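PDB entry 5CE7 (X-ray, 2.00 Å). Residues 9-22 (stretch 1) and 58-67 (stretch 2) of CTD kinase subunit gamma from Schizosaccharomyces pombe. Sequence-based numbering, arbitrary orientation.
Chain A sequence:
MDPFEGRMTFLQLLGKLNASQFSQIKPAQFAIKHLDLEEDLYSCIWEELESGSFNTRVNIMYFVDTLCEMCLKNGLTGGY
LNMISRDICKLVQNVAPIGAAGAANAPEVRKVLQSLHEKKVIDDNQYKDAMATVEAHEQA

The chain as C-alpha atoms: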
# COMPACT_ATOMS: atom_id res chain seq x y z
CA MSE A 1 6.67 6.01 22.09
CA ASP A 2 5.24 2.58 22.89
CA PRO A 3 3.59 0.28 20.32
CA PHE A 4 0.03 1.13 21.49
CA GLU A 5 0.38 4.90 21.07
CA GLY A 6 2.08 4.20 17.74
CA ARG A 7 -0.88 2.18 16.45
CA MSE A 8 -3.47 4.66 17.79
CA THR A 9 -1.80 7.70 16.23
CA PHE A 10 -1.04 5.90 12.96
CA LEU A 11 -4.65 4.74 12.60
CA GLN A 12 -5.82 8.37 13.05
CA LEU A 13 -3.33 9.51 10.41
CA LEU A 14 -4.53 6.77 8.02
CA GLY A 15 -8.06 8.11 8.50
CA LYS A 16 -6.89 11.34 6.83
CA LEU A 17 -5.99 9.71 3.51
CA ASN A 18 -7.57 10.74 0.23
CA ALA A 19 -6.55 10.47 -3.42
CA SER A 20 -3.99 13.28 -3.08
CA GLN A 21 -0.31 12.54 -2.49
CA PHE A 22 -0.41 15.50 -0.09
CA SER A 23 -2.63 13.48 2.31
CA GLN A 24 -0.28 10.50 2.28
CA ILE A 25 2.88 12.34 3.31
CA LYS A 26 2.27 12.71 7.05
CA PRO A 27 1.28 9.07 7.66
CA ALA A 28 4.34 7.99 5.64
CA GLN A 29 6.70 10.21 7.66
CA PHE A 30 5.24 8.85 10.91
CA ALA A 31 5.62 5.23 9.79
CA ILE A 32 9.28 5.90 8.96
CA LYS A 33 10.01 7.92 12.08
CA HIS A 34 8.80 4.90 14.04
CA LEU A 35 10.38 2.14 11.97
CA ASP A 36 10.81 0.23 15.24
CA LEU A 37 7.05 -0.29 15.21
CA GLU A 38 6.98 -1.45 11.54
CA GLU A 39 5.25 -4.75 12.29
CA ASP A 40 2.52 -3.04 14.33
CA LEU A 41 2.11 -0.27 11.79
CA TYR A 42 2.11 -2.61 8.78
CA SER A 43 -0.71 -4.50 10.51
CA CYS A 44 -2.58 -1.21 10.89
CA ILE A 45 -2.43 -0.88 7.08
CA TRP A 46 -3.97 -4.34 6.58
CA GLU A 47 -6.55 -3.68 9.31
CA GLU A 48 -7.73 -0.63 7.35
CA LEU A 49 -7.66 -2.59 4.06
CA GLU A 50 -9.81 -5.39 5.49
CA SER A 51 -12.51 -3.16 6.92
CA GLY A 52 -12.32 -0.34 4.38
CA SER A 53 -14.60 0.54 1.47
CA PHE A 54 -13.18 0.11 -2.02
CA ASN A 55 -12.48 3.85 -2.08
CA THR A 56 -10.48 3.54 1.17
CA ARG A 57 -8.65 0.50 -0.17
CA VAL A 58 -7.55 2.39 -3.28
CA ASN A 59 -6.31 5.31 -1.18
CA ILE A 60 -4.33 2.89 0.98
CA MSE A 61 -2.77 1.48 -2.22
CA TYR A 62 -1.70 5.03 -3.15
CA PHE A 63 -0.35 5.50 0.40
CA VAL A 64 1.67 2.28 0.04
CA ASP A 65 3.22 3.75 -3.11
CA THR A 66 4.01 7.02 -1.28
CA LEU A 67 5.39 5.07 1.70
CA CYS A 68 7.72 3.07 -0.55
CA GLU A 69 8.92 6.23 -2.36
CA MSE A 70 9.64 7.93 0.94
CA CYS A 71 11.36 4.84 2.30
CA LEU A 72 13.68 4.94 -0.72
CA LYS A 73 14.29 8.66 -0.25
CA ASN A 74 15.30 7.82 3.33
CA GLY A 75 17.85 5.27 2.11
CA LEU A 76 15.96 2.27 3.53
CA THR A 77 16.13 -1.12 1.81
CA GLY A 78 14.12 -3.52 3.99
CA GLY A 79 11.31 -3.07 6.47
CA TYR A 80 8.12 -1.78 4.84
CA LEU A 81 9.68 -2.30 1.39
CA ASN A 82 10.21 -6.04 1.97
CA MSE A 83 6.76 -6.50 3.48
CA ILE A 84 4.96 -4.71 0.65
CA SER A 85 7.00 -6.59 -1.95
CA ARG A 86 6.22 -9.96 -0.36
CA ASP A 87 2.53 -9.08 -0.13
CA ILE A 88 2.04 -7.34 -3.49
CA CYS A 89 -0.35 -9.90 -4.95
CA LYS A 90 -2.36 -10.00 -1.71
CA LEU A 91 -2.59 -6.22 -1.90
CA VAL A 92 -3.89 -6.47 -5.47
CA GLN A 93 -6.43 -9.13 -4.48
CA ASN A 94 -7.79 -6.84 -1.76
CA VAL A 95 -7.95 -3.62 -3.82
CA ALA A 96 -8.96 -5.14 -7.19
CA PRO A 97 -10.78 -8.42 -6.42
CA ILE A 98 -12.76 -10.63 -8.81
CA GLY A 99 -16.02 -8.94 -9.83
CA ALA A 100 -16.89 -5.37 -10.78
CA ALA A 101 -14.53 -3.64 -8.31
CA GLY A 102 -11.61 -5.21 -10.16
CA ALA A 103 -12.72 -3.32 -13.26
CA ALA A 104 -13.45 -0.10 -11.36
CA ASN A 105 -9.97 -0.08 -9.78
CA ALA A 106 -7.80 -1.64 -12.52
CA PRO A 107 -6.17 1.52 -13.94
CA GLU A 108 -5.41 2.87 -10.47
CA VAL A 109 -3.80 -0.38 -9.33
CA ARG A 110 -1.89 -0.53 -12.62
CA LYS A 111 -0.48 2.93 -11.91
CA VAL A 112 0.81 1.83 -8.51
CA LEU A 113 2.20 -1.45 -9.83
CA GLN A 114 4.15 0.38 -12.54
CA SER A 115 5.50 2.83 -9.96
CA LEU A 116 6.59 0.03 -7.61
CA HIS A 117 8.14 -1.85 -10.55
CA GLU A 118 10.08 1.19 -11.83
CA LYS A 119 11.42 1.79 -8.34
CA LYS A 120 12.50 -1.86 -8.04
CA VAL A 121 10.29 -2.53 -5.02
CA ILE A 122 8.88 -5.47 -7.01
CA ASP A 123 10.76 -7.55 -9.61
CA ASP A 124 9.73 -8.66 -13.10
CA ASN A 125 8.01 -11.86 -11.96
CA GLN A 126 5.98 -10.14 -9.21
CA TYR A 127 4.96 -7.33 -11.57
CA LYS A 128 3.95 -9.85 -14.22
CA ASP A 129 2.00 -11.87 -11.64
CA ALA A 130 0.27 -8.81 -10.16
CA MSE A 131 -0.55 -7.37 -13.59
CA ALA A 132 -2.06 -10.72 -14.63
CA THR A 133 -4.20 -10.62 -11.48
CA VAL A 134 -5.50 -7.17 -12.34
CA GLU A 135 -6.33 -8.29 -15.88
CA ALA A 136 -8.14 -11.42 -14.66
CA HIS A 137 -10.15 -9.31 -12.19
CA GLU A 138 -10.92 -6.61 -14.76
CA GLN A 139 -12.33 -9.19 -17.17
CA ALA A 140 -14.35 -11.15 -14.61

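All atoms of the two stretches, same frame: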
# COMPACT_ATOMS: atom_id res chain seq x y z
N THR A 9 -2.13 6.53 17.03
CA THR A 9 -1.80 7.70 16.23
C THR A 9 -1.77 7.39 14.74
O THR A 9 -2.32 8.13 13.92
CB THR A 9 -0.45 8.31 16.67
OG1 THR A 9 -0.52 8.64 18.06
CG2 THR A 9 -0.15 9.58 15.88
N PHE A 10 -1.13 6.28 14.37
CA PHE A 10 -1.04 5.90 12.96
C PHE A 10 -2.42 5.66 12.35
O PHE A 10 -2.69 6.10 11.23
CB PHE A 10 -0.11 4.69 12.77
CG PHE A 10 0.20 4.36 11.34
CD1 PHE A 10 0.84 5.29 10.51
CD2 PHE A 10 -0.11 3.11 10.81
CE1 PHE A 10 1.14 4.98 9.19
CE2 PHE A 10 0.20 2.79 9.49
CZ PHE A 10 0.82 3.73 8.68
N LEU A 11 -3.29 4.97 13.08
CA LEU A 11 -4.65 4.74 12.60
C LEU A 11 -5.40 6.07 12.35
O LEU A 11 -6.12 6.20 11.35
CB LEU A 11 -5.44 3.83 13.57
CG LEU A 11 -5.14 2.32 13.51
CD1 LEU A 11 -5.83 1.57 14.65
CD2 LEU A 11 -5.56 1.73 12.13
N GLN A 12 -5.23 7.04 13.24
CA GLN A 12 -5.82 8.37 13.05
C GLN A 12 -5.26 9.05 11.80
O GLN A 12 -6.01 9.62 11.01
CB GLN A 12 -5.60 9.24 14.29
CG GLN A 12 -6.36 8.75 15.53
CD GLN A 12 -6.08 9.61 16.75
OE1 GLN A 12 -6.51 10.76 16.82
NE2 GLN A 12 -5.35 9.05 17.70
N LEU A 13 -3.95 8.99 11.62
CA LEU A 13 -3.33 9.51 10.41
C LEU A 13 -3.86 8.82 9.14
O LEU A 13 -4.14 9.49 8.13
CB LEU A 13 -1.81 9.36 10.50
CG LEU A 13 -0.98 10.60 10.86
CD1 LEU A 13 -1.81 11.72 11.45
CD2 LEU A 13 0.20 10.23 11.76
N LEU A 14 -3.98 7.50 9.17
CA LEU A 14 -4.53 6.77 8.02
C LEU A 14 -5.95 7.23 7.68
O LEU A 14 -6.35 7.21 6.53
CB LEU A 14 -4.54 5.27 8.28
CG LEU A 14 -3.17 4.62 8.23
CD1 LEU A 14 -3.24 3.17 8.68
CD2 LEU A 14 -2.62 4.75 6.82
N GLY A 15 -6.70 7.64 8.70
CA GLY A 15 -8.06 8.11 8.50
C GLY A 15 -8.12 9.40 7.69
O GLY A 15 -9.20 9.77 7.22
N LYS A 16 -6.98 10.06 7.54
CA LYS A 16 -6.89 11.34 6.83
C LYS A 16 -6.66 11.17 5.34
O LYS A 16 -6.72 12.14 4.60
CB LYS A 16 -5.74 12.19 7.36
CG LYS A 16 -5.78 12.43 8.84
CD LYS A 16 -7.05 13.11 9.22
CE LYS A 16 -6.90 13.78 10.57
NZ LYS A 16 -8.18 14.41 10.97
N LEU A 17 -6.37 9.95 4.90
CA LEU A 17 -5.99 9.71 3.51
C LEU A 17 -7.10 10.04 2.51
O LEU A 17 -8.28 9.75 2.73
CB LEU A 17 -5.58 8.26 3.31
CG LEU A 17 -4.34 7.74 4.04
CD1 LEU A 17 -4.26 6.21 3.89
CD2 LEU A 17 -3.08 8.43 3.56
N ASN A 18 -6.70 10.64 1.39
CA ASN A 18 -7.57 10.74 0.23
C ASN A 18 -6.72 10.52 -1.00
O ASN A 18 -5.55 10.15 -0.88
CB ASN A 18 -8.29 12.09 0.20
CG ASN A 18 -7.34 13.26 0.24
OD1 ASN A 18 -6.37 13.30 -0.50
ND2 ASN A 18 -7.61 14.21 1.13
N ALA A 19 -7.28 10.75 -2.18
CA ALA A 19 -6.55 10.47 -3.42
C ALA A 19 -5.23 11.24 -3.53
O ALA A 19 -4.30 10.77 -4.18
CB ALA A 19 -7.45 10.70 -4.66
N SER A 20 -5.14 12.39 -2.88
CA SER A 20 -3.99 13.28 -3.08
C SER A 20 -2.73 12.80 -2.38
O SER A 20 -2.78 12.33 -1.25
CB SER A 20 -4.31 14.71 -2.62
OG SER A 20 -4.46 14.77 -1.21
N GLN A 21 -1.60 12.92 -3.07
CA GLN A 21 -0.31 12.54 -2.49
C GLN A 21 -0.04 13.36 -1.23
O GLN A 21 0.55 12.86 -0.27
CB GLN A 21 0.82 12.75 -3.51
CG GLN A 21 1.48 11.46 -3.98
CD GLN A 21 0.69 10.73 -5.06
OE1 GLN A 21 0.85 11.00 -6.25
NE2 GLN A 21 -0.18 9.81 -4.64
N PHE A 22 -0.48 14.62 -1.25
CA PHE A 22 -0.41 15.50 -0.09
C PHE A 22 -0.95 14.88 1.22
O PHE A 22 -0.41 15.14 2.30
CB PHE A 22 -1.15 16.81 -0.40
CG PHE A 22 -1.42 17.67 0.80
CD1 PHE A 22 -0.46 18.56 1.26
CD2 PHE A 22 -2.63 17.59 1.47
CE1 PHE A 22 -0.71 19.36 2.38
CE2 PHE A 22 -2.89 18.39 2.58
CZ PHE A 22 -1.93 19.26 3.03
N VAL A 58 -8.30 1.76 -2.21
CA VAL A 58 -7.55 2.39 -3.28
C VAL A 58 -6.63 3.47 -2.71
O VAL A 58 -5.47 3.58 -3.09
CB VAL A 58 -8.49 3.00 -4.35
CG1 VAL A 58 -7.72 3.94 -5.26
CG2 VAL A 58 -9.14 1.90 -5.16
N ASN A 59 -7.14 4.27 -1.78
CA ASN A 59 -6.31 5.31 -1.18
C ASN A 59 -5.17 4.74 -0.35
O ASN A 59 -4.08 5.31 -0.31
CB ASN A 59 -7.16 6.31 -0.39
CG ASN A 59 -7.98 7.21 -1.30
OD1 ASN A 59 -7.60 7.45 -2.45
ND2 ASN A 59 -9.11 7.71 -0.81
N ILE A 60 -5.40 3.59 0.27
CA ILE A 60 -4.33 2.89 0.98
C ILE A 60 -3.27 2.34 0.02
O ILE A 60 -2.08 2.36 0.32
CB ILE A 60 -4.87 1.77 1.89
CG1 ILE A 60 -5.61 2.39 3.08
CG2 ILE A 60 -3.71 0.90 2.38
CD1 ILE A 60 -6.48 1.42 3.86
N MSE A 61 -3.70 1.87 -1.15
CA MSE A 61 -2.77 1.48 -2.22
C MSE A 61 -1.89 2.67 -2.65
O MSE A 61 -0.68 2.52 -2.84
CB MSE A 61 -3.56 0.94 -3.41
CG MSE A 61 -2.75 0.26 -4.54
SE MSE A 61 -1.80 -1.36 -3.90
CE MSE A 61 -2.45 -2.63 -5.22
N TYR A 62 -2.49 3.84 -2.82
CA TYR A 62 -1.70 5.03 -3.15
C TYR A 62 -0.72 5.31 -2.01
O TYR A 62 0.46 5.59 -2.25
CB TYR A 62 -2.58 6.26 -3.33
CG TYR A 62 -3.57 6.20 -4.45
CD1 TYR A 62 -3.32 5.46 -5.61
CD2 TYR A 62 -4.77 6.90 -4.37
CE1 TYR A 62 -4.25 5.44 -6.65
CE2 TYR A 62 -5.69 6.88 -5.39
CZ TYR A 62 -5.43 6.15 -6.53
OH TYR A 62 -6.38 6.15 -7.52
N PHE A 63 -1.21 5.28 -0.78
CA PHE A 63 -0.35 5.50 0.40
C PHE A 63 0.85 4.55 0.43
O PHE A 63 1.97 4.95 0.79
CB PHE A 63 -1.14 5.34 1.71
CG PHE A 63 -0.25 5.21 2.92
CD1 PHE A 63 0.50 6.29 3.35
CD2 PHE A 63 -0.14 4.00 3.59
CE1 PHE A 63 1.35 6.17 4.44
CE2 PHE A 63 0.70 3.87 4.69
CZ PHE A 63 1.44 4.97 5.12
N VAL A 64 0.61 3.29 0.10
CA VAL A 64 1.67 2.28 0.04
C VAL A 64 2.73 2.69 -0.98
O VAL A 64 3.92 2.48 -0.78
CB VAL A 64 1.08 0.89 -0.33
CG1 VAL A 64 2.14 -0.01 -0.95
CG2 VAL A 64 0.43 0.25 0.89
N ASP A 65 2.29 3.27 -2.09
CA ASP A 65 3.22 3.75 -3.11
C ASP A 65 4.04 4.92 -2.54
O ASP A 65 5.27 4.93 -2.64
CB ASP A 65 2.42 4.19 -4.34
CG ASP A 65 3.28 4.42 -5.58
OD1 ASP A 65 4.49 4.12 -5.58
OD2 ASP A 65 2.72 4.87 -6.59
N THR A 66 3.36 5.88 -1.94
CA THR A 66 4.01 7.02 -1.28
C THR A 66 4.98 6.60 -0.16
O THR A 66 6.11 7.12 -0.04
CB THR A 66 2.93 8.00 -0.74
OG1 THR A 66 2.15 8.50 -1.84
CG2 THR A 66 3.56 9.17 0.04
N LEU A 67 4.55 5.63 0.65
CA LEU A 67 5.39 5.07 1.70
C LEU A 67 6.67 4.47 1.12
O LEU A 67 7.78 4.74 1.61
CB LEU A 67 4.62 4.01 2.49
CG LEU A 67 5.37 3.30 3.62
CD1 LEU A 67 5.87 4.31 4.65
CD2 LEU A 67 4.46 2.31 4.30
O HOH W 1 -9.56 7.35 2.19

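The two stretches meet mainly through apolar packing, and no direct hydrogen bond joins them. Together they bury 469 Å². Stretch 2 is helical throughout. Stretch 1 starts as a helix, makes a type I turn from Leu 14 to Leu 17, and then runs on past the second helix as loop.

Phe 63 is a central piece of the packing. Its chi1 is t, and its ring meets the side chains of Phe 10, Leu 14 and Leu 17. Leu 14 CD2 sits over one face of the ring, 4.3 Å from the centroid of Phe 63, in a CH-pi contact. Phe 10 brings the edge of its own ring: Phe 10 CZ lies 3.8 Å from Phe 63 CZ. The CA-to-CB bonds of Phe 10 and Leu 14 both point sideways, but the ends of both side chains come nearer. Phe 10, Leu 14, Ile 60 and Phe 63 are buried, as suits apolar side chains.

Leu 17 points toward the helix and packs against Ile 60 and Phe 63. Leu 17 CD1 is 4.1 Å from Ile 60 CG1 and 3.9 Å from Phe 63 CB. Its branched apolar end suits a place beside these two side chains.

Asn 59 lies where the apolar packing gives way to polar backbone. Water 1 links the stretches here, its O donating to Leu 17 O (2.8 Å) and accepting from Asn 59 ND2 (3.1 Å). Asn 59 OD1 is 3.3 Å from Ala 19 N, but the angle is too poor for a hydrogen bond. Asn 18 points away and holds its own loop: Asn 18 OD1 accepts from Ser 20 N (2.8 Å) and Ser 20 OG (2.5 Å).

The loop comes close at Ala 19, whose CA is 5.6 Å from Asn 59 CA. Ala 19 CB lies 4.3 Å from Tyr 62 CE2. Farther along, Gln 21 starts sideways, but its end comes nearer, and Gln 21 CG lies 3.7 Å from Thr 66 OG1.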